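Long-range contacts in Non-canonical purine NTP pyrophosphatase (PDB 3TQU), which probably hydrolyses non-canonical purine nucleoside triphosphates such as XTP, dITP and ITP to their monophosphates and diphosphate, clearing them from the nucleotide pool: residues A[39-44]-A[55-59]; A[66-71]-A[125-129]; A[151-155]-A[171-177]. All coordinates share one frame; numbering follows the deposited sequence.

How the interactions relate
Interactions 1 and 2 are neighbours, with centres 11 Å apart. Helix 49-64, which carries one side of interaction 1, lies on the face of the interaction 2 strands that carries Ala68, Ala70 and Met128. Lys56 joins the two: its NZ lies 2.7 Å from Asp71 O, a probable hydrogen bond, and also pairs with Glu44. Glu44 binds the calcium ion together with Asp72, the residue after the end of 66-71 and the predicted proton acceptor. Interaction 3 lies on the other side of the chain's centre, its centre about 31 Å from that of interaction 1 and 30 Å from that of interaction 2. It adjoins Asp160 and Lys180, predicted to bind substrate.

Interaction 1. Residues A[39-44]-A[55-59]; sequences VPDIEE and IKARH. With CA (calcium ion), chain E.
Ile42 lies over one face of the His59 ring. Its CB is 3.9 Å from the ring centroid and 18° off the normal, a CH-pi contact shifted toward the rim. His59 CG is anti to the backbone N (chi1 176°), which carries the ring out beneath the loop. The ring edge is used as well. NE2 donates to Pro40 O at 3.0 Å, with the oxygen close to the ring plane, but the bond is bent, at 136° at the hydrogen. Val39 CG1 approaches NE2 obliquely. Farther along, Ile42 CD1 packs on Ile55 CG2 at 4.0 Å.

The other end of the contact is polar. Lys56 NZ forms a salt bridge with Glu44 OE2 at 2.8 Å, reaching it from above the carboxylate plane. The lysine chain bends midway, and its CD runs beside Glu44 CG. NZ is also held by Asp71 O. Both Glu44 oxygens bind the calcium ion, OE1 at 2.7 Å and OE2 at 2.8 Å. OE2 is thus shared by the metal and Lys56 NZ. Five waters and Asp72 complete the calcium site. Asp72 is also a predicted magnesium ligand, so the calcium probably lies at or near that site.

The contact folds the loop between strand 29-33 and helix 49-64 back onto that helix. Beneath, Lys56 and Ala57 rest on Ala70 of strand 68-77, and Ala57 touches Met128 of strand 118-128.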
loop_
_atom_site.group_PDB
_atom_site.type_symbol
_atom_site.label_atom_id
_atom_site.label_comp_id
_atom_site.label_asym_id
_atom_site.label_seq_id
_atom_site.Cartn_x
_atom_site.Cartn_y
_atom_site.Cartn_z
ATOM N N VAL A 39 20.233 -14.891 2.042
ATOM C CA VAL A 39 19.099 -14.501 2.868
ATOM C C VAL A 39 18.035 -15.593 2.841
ATOM O O VAL A 39 17.585 -16.000 1.770
ATOM C CB VAL A 39 18.468 -13.183 2.376
ATOM C CG1 VAL A 39 17.260 -12.818 3.224
ATOM C CG2 VAL A 39 19.502 -12.063 2.390
ATOM N N PRO A 40 17.629 -16.075 4.023
ATOM C CA PRO A 40 16.582 -17.099 4.088
ATOM C C PRO A 40 15.197 -16.497 3.856
ATOM O O PRO A 40 15.010 -15.294 4.052
ATOM C CB PRO A 40 16.696 -17.614 5.523
ATOM C CG PRO A 40 17.217 -16.450 6.290
ATOM C CD PRO A 40 18.135 -15.708 5.356
ATOM N N ASP A 41 14.247 -17.321 3.429
ATOM C CA ASP A 41 12.860 -16.883 3.316
ATOM C C ASP A 41 12.333 -16.509 4.696
ATOM O O ASP A 41 12.720 -17.106 5.701
ATOM C CB ASP A 41 11.984 -17.990 2.725
ATOM C CG ASP A 41 12.188 -18.171 1.232
ATOM O OD1 ASP A 41 13.120 -17.562 0.672
ATOM O OD2 ASP A 41 11.414 -18.935 0.620
ATOM N N ILE A 42 11.450 -15.518 4.738
ATOM C CA ILE A 42 10.775 -15.142 5.972
ATOM C C ILE A 42 9.296 -15.480 5.834
ATOM O O ILE A 42 8.741 -15.407 4.740
ATOM C CB ILE A 42 10.952 -13.638 6.276
ATOM C CG1 ILE A 42 10.331 -13.288 7.629
ATOM C CG2 ILE A 42 10.346 -12.793 5.164
ATOM C CD1 ILE A 42 10.622 -11.876 8.091
ATOM N N GLU A 43 8.663 -15.860 6.938
ATOM C CA GLU A 43 7.267 -16.287 6.910
ATOM C C GLU A 43 6.296 -15.146 6.610
ATOM O O GLU A 43 6.383 -14.069 7.198
ATOM C CB GLU A 43 6.889 -16.959 8.233
ATOM C CG GLU A 43 5.452 -17.452 8.283
ATOM C CD GLU A 43 5.084 -18.062 9.623
ATOM O OE1 GLU A 43 5.970 -18.157 10.499
ATOM O OE2 GLU A 43 3.906 -18.441 9.802
ATOM N N GLU A 44 5.369 -15.388 5.688
ATOM C CA GLU A 44 4.314 -14.429 5.393
ATOM C C GLU A 44 3.182 -14.561 6.405
ATOM O O GLU A 44 2.439 -15.541 6.398
ATOM C CB GLU A 44 3.781 -14.642 3.980
ATOM C CG GLU A 44 4.768 -14.267 2.893
ATOM C CD GLU A 44 4.288 -14.682 1.524
ATOM O OE1 GLU A 44 3.875 -15.850 1.376
ATOM O OE2 GLU A 44 4.315 -13.843 0.600
ATOM N N ILE A 55 6.681 -7.170 4.486
ATOM C CA ILE A 55 7.399 -8.080 5.370
ATOM C C ILE A 55 8.622 -8.661 4.671
ATOM O O ILE A 55 9.705 -8.727 5.247
ATOM C CB ILE A 55 6.492 -9.226 5.865
ATOM C CG1 ILE A 55 5.511 -8.712 6.925
ATOM C CG2 ILE A 55 7.329 -10.367 6.429
ATOM C CD1 ILE A 55 4.516 -9.759 7.402
ATOM N N LYS A 56 8.444 -9.065 3.419
ATOM C CA LYS A 56 9.503 -9.740 2.680
ATOM C C LYS A 56 10.560 -8.763 2.162
ATOM O O LYS A 56 11.752 -9.070 2.163
ATOM C CB LYS A 56 8.911 -10.577 1.543
ATOM C CG LYS A 56 7.968 -11.674 2.036
ATOM C CD LYS A 56 7.546 -12.610 0.918
ATOM C CE LYS A 56 6.755 -11.882 -0.158
ATOM N NZ LYS A 56 6.235 -12.835 -1.185
ATOM N N ALA A 57 10.126 -7.584 1.732
ATOM C CA ALA A 57 11.061 -6.566 1.268
ATOM C C ALA A 57 11.893 -6.008 2.421
ATOM O O ALA A 57 13.103 -5.822 2.290
ATOM C CB ALA A 57 10.322 -5.447 0.541
ATOM N N ARG A 58 11.249 -5.743 3.553
ATOM C CA ARG A 58 11.960 -5.218 4.712
ATOM C C ARG A 58 13.010 -6.204 5.202
ATOM O O ARG A 58 14.105 -5.810 5.607
ATOM C CB ARG A 58 11.004 -4.884 5.855
ATOM C CG ARG A 58 11.730 -4.328 7.074
ATOM C CD ARG A 58 10.946 -4.515 8.361
ATOM N NE ARG A 58 9.689 -3.777 8.375
ATOM C CZ ARG A 58 8.494 -4.355 8.405
ATOM N NH1 ARG A 58 8.400 -5.674 8.421
ATOM N NH2 ARG A 58 7.398 -3.617 8.419
ATOM N N HIS A 59 12.662 -7.487 5.173
ATOM C CA HIS A 59 13.573 -8.549 5.584
ATOM C C HIS A 59 14.813 -8.554 4.699
ATOM O O HIS A 59 15.942 -8.536 5.192
ATOM C CB HIS A 59 12.865 -9.904 5.512
ATOM C CG HIS A 59 13.748 -11.069 5.835
ATOM N ND1 HIS A 59 14.344 -11.235 7.065
ATOM C CD2 HIS A 59 14.124 -12.134 5.087
ATOM C CE1 HIS A 59 15.053 -12.349 7.062
ATOM N NE2 HIS A 59 14.937 -12.913 5.872
HETATM CA CA CA E . 2.524 -15.336 -0.954
HETATM O O HOH W 1 1.811 -17.859 -0.992
HETATM O O HOH W 2 1.210 -15.519 -3.193
HETATM O O HOH W 3 4.305 -14.740 -2.615
HETATM O O HOH W 4 4.312 -17.202 -1.567
HETATM O O HOH W 5 0.413 -14.588 0.447
#

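Interaction 2. Residues A[66-71]-A[125-129]; sequences LPALAD and IALME
Ala68 and Met128 face each other as an antiparallel hydrogen-bonded pair, and so do Ala70 and Ala126. Ala68 N donates to Met128 O at 3.0 Å, and Met128 N returns a bond to Ala68 O at 2.9 Å. Ala126 N to Ala70 O is shorter, at 2.7 Å, and nearly straight. Between them Leu69 and Leu127 form a non-hydrogen-bonded pair; Asp71 and Ile125 form another beyond Ala70 and Ala126. Leu69 CA also makes a CA-H...O contact with Ala126 O at 3.3 Å.

The side chains alternate between the two faces. On one, Leu69 CD2 meets Ile125 CG2 at 3.7 Å, and Leu69 CB meets Leu127 CD1 at 3.9 Å. A chi2 of 54° in Leu127 brings CD1 to 3.3 Å from Ala68 O. Asp71 CB touches Ile125 CG1, while its carboxylate leads away to a salt bridge with Lys16, a predicted substrate-binding residue. At the far end, the Pro67 ring lies alongside the Glu129 side chain, pointing the same way.

The second shell sets these strands inside the mixed sheet. Strand 5-9 flanks 68-77 on the side away from 118-128, and strand 137-147 flanks 118-128 on its far side. Helix 49-64 covers Ala68, Ala70 and selenomethionine Met128. Helix 185-199 covers Leu69 and Ile125 on the other face.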
loop_
_atom_site.group_PDB
_atom_site.type_symbol
_atom_site.label_atom_id
_atom_site.label_comp_id
_atom_site.label_asym_id
_atom_site.label_seq_id
_atom_site.Cartn_x
_atom_site.Cartn_y
_atom_site.Cartn_z
ATOM N N LEU A 66 20.874 -3.295 1.237
ATOM C CA LEU A 66 20.511 -2.668 -0.031
ATOM C C LEU A 66 19.007 -2.418 -0.080
ATOM O O LEU A 66 18.264 -2.983 0.718
ATOM C CB LEU A 66 20.900 -3.574 -1.199
ATOM C CG LEU A 66 22.372 -3.811 -1.531
ATOM C CD1 LEU A 66 22.474 -4.766 -2.707
ATOM C CD2 LEU A 66 23.083 -2.507 -1.842
ATOM N N PRO A 67 18.555 -1.568 -1.018
ATOM C CA PRO A 67 17.116 -1.456 -1.282
ATOM C C PRO A 67 16.579 -2.828 -1.670
ATOM O O PRO A 67 17.321 -3.620 -2.242
ATOM C CB PRO A 67 17.054 -0.515 -2.487
ATOM C CG PRO A 67 18.327 0.262 -2.436
ATOM C CD PRO A 67 19.351 -0.676 -1.878
ATOM N N ALA A 68 15.320 -3.113 -1.365
ATOM C CA ALA A 68 14.781 -4.435 -1.648
ATOM C C ALA A 68 13.362 -4.339 -2.180
ATOM O O ALA A 68 12.592 -3.467 -1.775
ATOM C CB ALA A 68 14.832 -5.312 -0.408
ATOM N N LEU A 69 13.028 -5.244 -3.092
ATOM C CA LEU A 69 11.715 -5.264 -3.713
ATOM C C LEU A 69 11.085 -6.636 -3.538
ATOM O O LEU A 69 11.727 -7.662 -3.787
ATOM C CB LEU A 69 11.835 -4.922 -5.198
ATOM C CG LEU A 69 10.550 -4.769 -6.013
ATOM C CD1 LEU A 69 10.797 -3.866 -7.208
ATOM C CD2 LEU A 69 10.006 -6.127 -6.457
ATOM N N ALA A 70 9.832 -6.655 -3.099
ATOM C CA ALA A 70 9.112 -7.909 -2.947
ATOM C C ALA A 70 7.680 -7.752 -3.430
ATOM O O ALA A 70 7.181 -6.634 -3.563
ATOM C CB ALA A 70 9.137 -8.365 -1.497
ATOM N N ASP A 71 7.019 -8.871 -3.702
ATOM C CA ASP A 71 5.613 -8.825 -4.067
ATOM C C ASP A 71 4.847 -9.922 -3.353
ATOM O O ASP A 71 5.428 -10.919 -2.922
ATOM C CB ASP A 71 5.430 -8.978 -5.579
ATOM C CG ASP A 71 5.289 -10.431 -6.007
ATOM O OD1 ASP A 71 6.286 -11.020 -6.471
ATOM O OD2 ASP A 71 4.177 -10.986 -5.876
ATOM N N ILE A 125 3.364 -4.973 -5.192
ATOM C CA ILE A 125 4.812 -4.864 -5.134
ATOM C C ILE A 125 5.185 -3.797 -4.119
ATOM O O ILE A 125 4.591 -2.716 -4.093
ATOM C CB ILE A 125 5.387 -4.481 -6.517
ATOM C CG1 ILE A 125 5.106 -5.593 -7.527
ATOM C CG2 ILE A 125 6.884 -4.195 -6.429
ATOM C CD1 ILE A 125 5.538 -5.269 -8.945
ATOM N N ALA A 126 6.154 -4.108 -3.269
ATOM C CA ALA A 126 6.682 -3.125 -2.336
ATOM C C ALA A 126 8.170 -2.942 -2.581
ATOM O O ALA A 126 8.917 -3.915 -2.660
ATOM C CB ALA A 126 6.421 -3.550 -0.895
ATOM N N LEU A 127 8.589 -1.689 -2.719
ATOM C CA LEU A 127 10.002 -1.357 -2.856
ATOM C C LEU A 127 10.443 -0.504 -1.673
ATOM O O LEU A 127 9.928 0.596 -1.467
ATOM C CB LEU A 127 10.245 -0.605 -4.166
ATOM C CG LEU A 127 11.664 -0.085 -4.395
ATOM C CD1 LEU A 127 12.671 -1.214 -4.244
ATOM C CD2 LEU A 127 11.788 0.583 -5.761
HETATM N N MSE A 128 11.386 -1.025 -0.889
HETATM C CA MSE A 128 11.897 -0.323 0.287
HETATM C C MSE A 128 13.296 0.226 0.027
HETATM O O MSE A 128 14.147 -0.480 -0.507
HETATM C CB MSE A 128 11.958 -1.277 1.481
HETATM C CG MSE A 128 10.628 -1.897 1.866
HETATM SE SE MSE A 128 9.742 -0.893 3.274
HETATM C CE MSE A 128 10.924 -1.344 4.762
ATOM N N GLU A 129 13.537 1.478 0.405
ATOM C CA GLU A 129 14.869 2.062 0.285
ATOM C C GLU A 129 15.825 1.383 1.262
ATOM O O GLU A 129 16.974 1.100 0.928
ATOM C CB GLU A 129 14.831 3.570 0.530
ATOM C CG GLU A 129 16.173 4.254 0.347
ATOM C CD GLU A 129 16.778 4.001 -1.022
ATOM O OE1 GLU A 129 16.017 3.711 -1.970
ATOM O OE2 GLU A 129 18.019 4.088 -1.149
#

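Interaction 3. Residues A[151-155]-A[171-177]; sequences PRGKN and TAAELDP
Arg152 and Glu174 supply the charged part of this contact. Arg152 NH1 makes a salt bridge with Glu174 OE1 at 2.8 Å. The oxygen comes in at the edge of the guanidinium, and the two flat groups are turned 65° apart. The arginine chain bends at chi3 (-74°) to reach it. Glu174 OE1 also accepts Thr171 N at 3.0 Å on its anti lone pair, so the carboxylate is tied to the turn as well as to Arg152.

Three hydrogen bonds cross between the segments. Thr171 OG1 donates to Arg152 O at 2.7 Å, from well above the carbonyl plane. Asn155 N donates to Ala173 O at 2.8 Å, in that carbonyl's plane and on a lone pair. Asn155 ND2 reaches Leu175 O at 2.9 Å, again from above the carbonyl plane. The same ND2 gives a hydrogen to water 6, which in turn donates to Asp176 OD1.

Van der Waals contacts lie between these bonds. Thr171 CG2 lies over one face of the Arg152 guanidinium, 3.5 Å from NH1. Ala173 CB sits against Arg152 O and Asn155 O. Gly153 CA comes within 3.6 Å of Glu174 CG; with a phi of 112°, the glycine lets the backbone run close against the turn.

The contact joins the loop between strands 137-147 and 163-165 to the turn between edge strand 170-171 and helix 177-183. Ala172 and Leu175 pack on Trp143 of strand 137-147, and Pro151 on helix 98-112.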
loop_
_atom_site.group_PDB
_atom_site.type_symbol
_atom_site.label_atom_id
_atom_site.label_comp_id
_atom_site.label_asym_id
_atom_site.label_seq_id
_atom_site.Cartn_x
_atom_site.Cartn_y
_atom_site.Cartn_z
ATOM N N PRO A 151 -11.788 -26.340 -15.516
ATOM C CA PRO A 151 -10.477 -25.871 -15.981
ATOM C C PRO A 151 -10.336 -25.947 -17.501
ATOM O O PRO A 151 -10.745 -26.937 -18.108
ATOM C CB PRO A 151 -9.501 -26.851 -15.321
ATOM C CG PRO A 151 -10.254 -27.442 -14.175
ATOM C CD PRO A 151 -11.674 -27.518 -14.641
ATOM N N ARG A 152 -9.762 -24.906 -18.098
ATOM C CA ARG A 152 -9.490 -24.870 -19.535
ATOM C C ARG A 152 -8.176 -24.148 -19.806
ATOM O O ARG A 152 -7.883 -23.136 -19.179
ATOM C CB ARG A 152 -10.621 -24.156 -20.282
ATOM C CG ARG A 152 -11.794 -25.042 -20.658
ATOM C CD ARG A 152 -12.776 -24.311 -21.564
ATOM N NE ARG A 152 -13.568 -23.312 -20.848
ATOM C CZ ARG A 152 -13.390 -21.997 -20.943
ATOM N NH1 ARG A 152 -12.446 -21.502 -21.733
ATOM N NH2 ARG A 152 -14.164 -21.174 -20.248
ATOM N N GLY A 153 -7.386 -24.660 -20.745
ATOM C CA GLY A 153 -6.155 -23.989 -21.128
ATOM C C GLY A 153 -4.894 -24.739 -20.745
ATOM O O GLY A 153 -4.845 -25.396 -19.705
ATOM N N LYS A 154 -3.867 -24.619 -21.583
ATOM C CA LYS A 154 -2.638 -25.391 -21.430
ATOM C C LYS A 154 -1.494 -24.572 -20.837
ATOM O O LYS A 154 -0.474 -25.128 -20.432
ATOM C CB LYS A 154 -2.208 -25.949 -22.789
ATOM C CG LYS A 154 -1.762 -24.873 -23.767
ATOM C CD LYS A 154 -1.630 -25.406 -25.184
ATOM C CE LYS A 154 -1.173 -24.304 -26.131
ATOM N NZ LYS A 154 -1.270 -24.705 -27.560
ATOM N N ASN A 155 -1.658 -23.254 -20.790
ATOM C CA ASN A 155 -0.582 -22.376 -20.332
ATOM C C ASN A 155 -0.702 -21.922 -18.878
ATOM O O ASN A 155 -1.684 -22.210 -18.197
ATOM C CB ASN A 155 -0.467 -21.155 -21.249
ATOM C CG ASN A 155 -0.162 -21.533 -22.684
ATOM O OD1 ASN A 155 0.613 -22.454 -22.944
ATOM N ND2 ASN A 155 -0.777 -20.827 -23.624
ATOM N N THR A 171 -9.850 -18.232 -20.813
ATOM C CA THR A 171 -9.277 -18.274 -19.472
ATOM C C THR A 171 -7.826 -17.819 -19.547
ATOM O O THR A 171 -7.257 -17.729 -20.632
ATOM C CB THR A 171 -9.331 -19.684 -18.856
ATOM O OG1 THR A 171 -8.440 -20.554 -19.567
ATOM C CG2 THR A 171 -10.747 -20.240 -18.905
ATOM N N ALA A 172 -7.228 -17.531 -18.395
ATOM C CA ALA A 172 -5.836 -17.098 -18.347
ATOM C C ALA A 172 -4.903 -18.161 -18.917
ATOM O O ALA A 172 -3.872 -17.842 -19.508
ATOM C CB ALA A 172 -5.433 -16.756 -16.919
ATOM N N ALA A 173 -5.267 -19.424 -18.730
ATOM C CA ALA A 173 -4.444 -20.534 -19.196
ATOM C C ALA A 173 -4.565 -20.723 -20.707
ATOM O O ALA A 173 -3.715 -21.366 -21.326
ATOM C CB ALA A 173 -4.819 -21.815 -18.467
ATOM N N GLU A 174 -5.624 -20.170 -21.293
ATOM C CA GLU A 174 -5.829 -20.246 -22.737
ATOM C C GLU A 174 -5.064 -19.162 -23.480
ATOM O O GLU A 174 -4.792 -19.289 -24.672
ATOM C CB GLU A 174 -7.316 -20.150 -23.087
ATOM C CG GLU A 174 -8.088 -21.435 -22.870
ATOM C CD GLU A 174 -9.529 -21.333 -23.332
ATOM O OE1 GLU A 174 -10.225 -20.384 -22.917
ATOM O OE2 GLU A 174 -9.962 -22.201 -24.116
ATOM N N LEU A 175 -4.727 -18.087 -22.780
ATOM C CA LEU A 175 -3.979 -16.998 -23.394
ATOM C C LEU A 175 -2.544 -17.416 -23.706
ATOM O O LEU A 175 -1.956 -18.230 -22.991
ATOM C CB LEU A 175 -3.962 -15.775 -22.472
ATOM C CG LEU A 175 -5.304 -15.119 -22.140
ATOM C CD1 LEU A 175 -5.106 -13.984 -21.145
ATOM C CD2 LEU A 175 -5.986 -14.620 -23.408
ATOM N N ASP A 176 -1.984 -16.863 -24.778
ATOM C CA ASP A 176 -0.551 -16.974 -25.006
ATOM C C ASP A 176 0.165 -16.303 -23.840
ATOM O O ASP A 176 -0.301 -15.285 -23.330
ATOM C CB ASP A 176 -0.149 -16.303 -26.321
ATOM C CG ASP A 176 -0.559 -17.107 -27.540
ATOM O OD1 ASP A 176 -0.722 -18.339 -27.412
ATOM O OD2 ASP A 176 -0.712 -16.508 -28.626
ATOM N N PRO A 177 1.294 -16.878 -23.406
ATOM C CA PRO A 177 2.063 -16.349 -22.275
ATOM C C PRO A 177 2.313 -14.846 -22.373
ATOM O O PRO A 177 2.091 -14.129 -21.398
ATOM C CB PRO A 177 3.382 -17.115 -22.372
ATOM C CG PRO A 177 2.988 -18.422 -22.964
ATOM C CD PRO A 177 1.893 -18.111 -23.947
HETATM O O HOH W 6 -1.041 -20.858 -26.464
#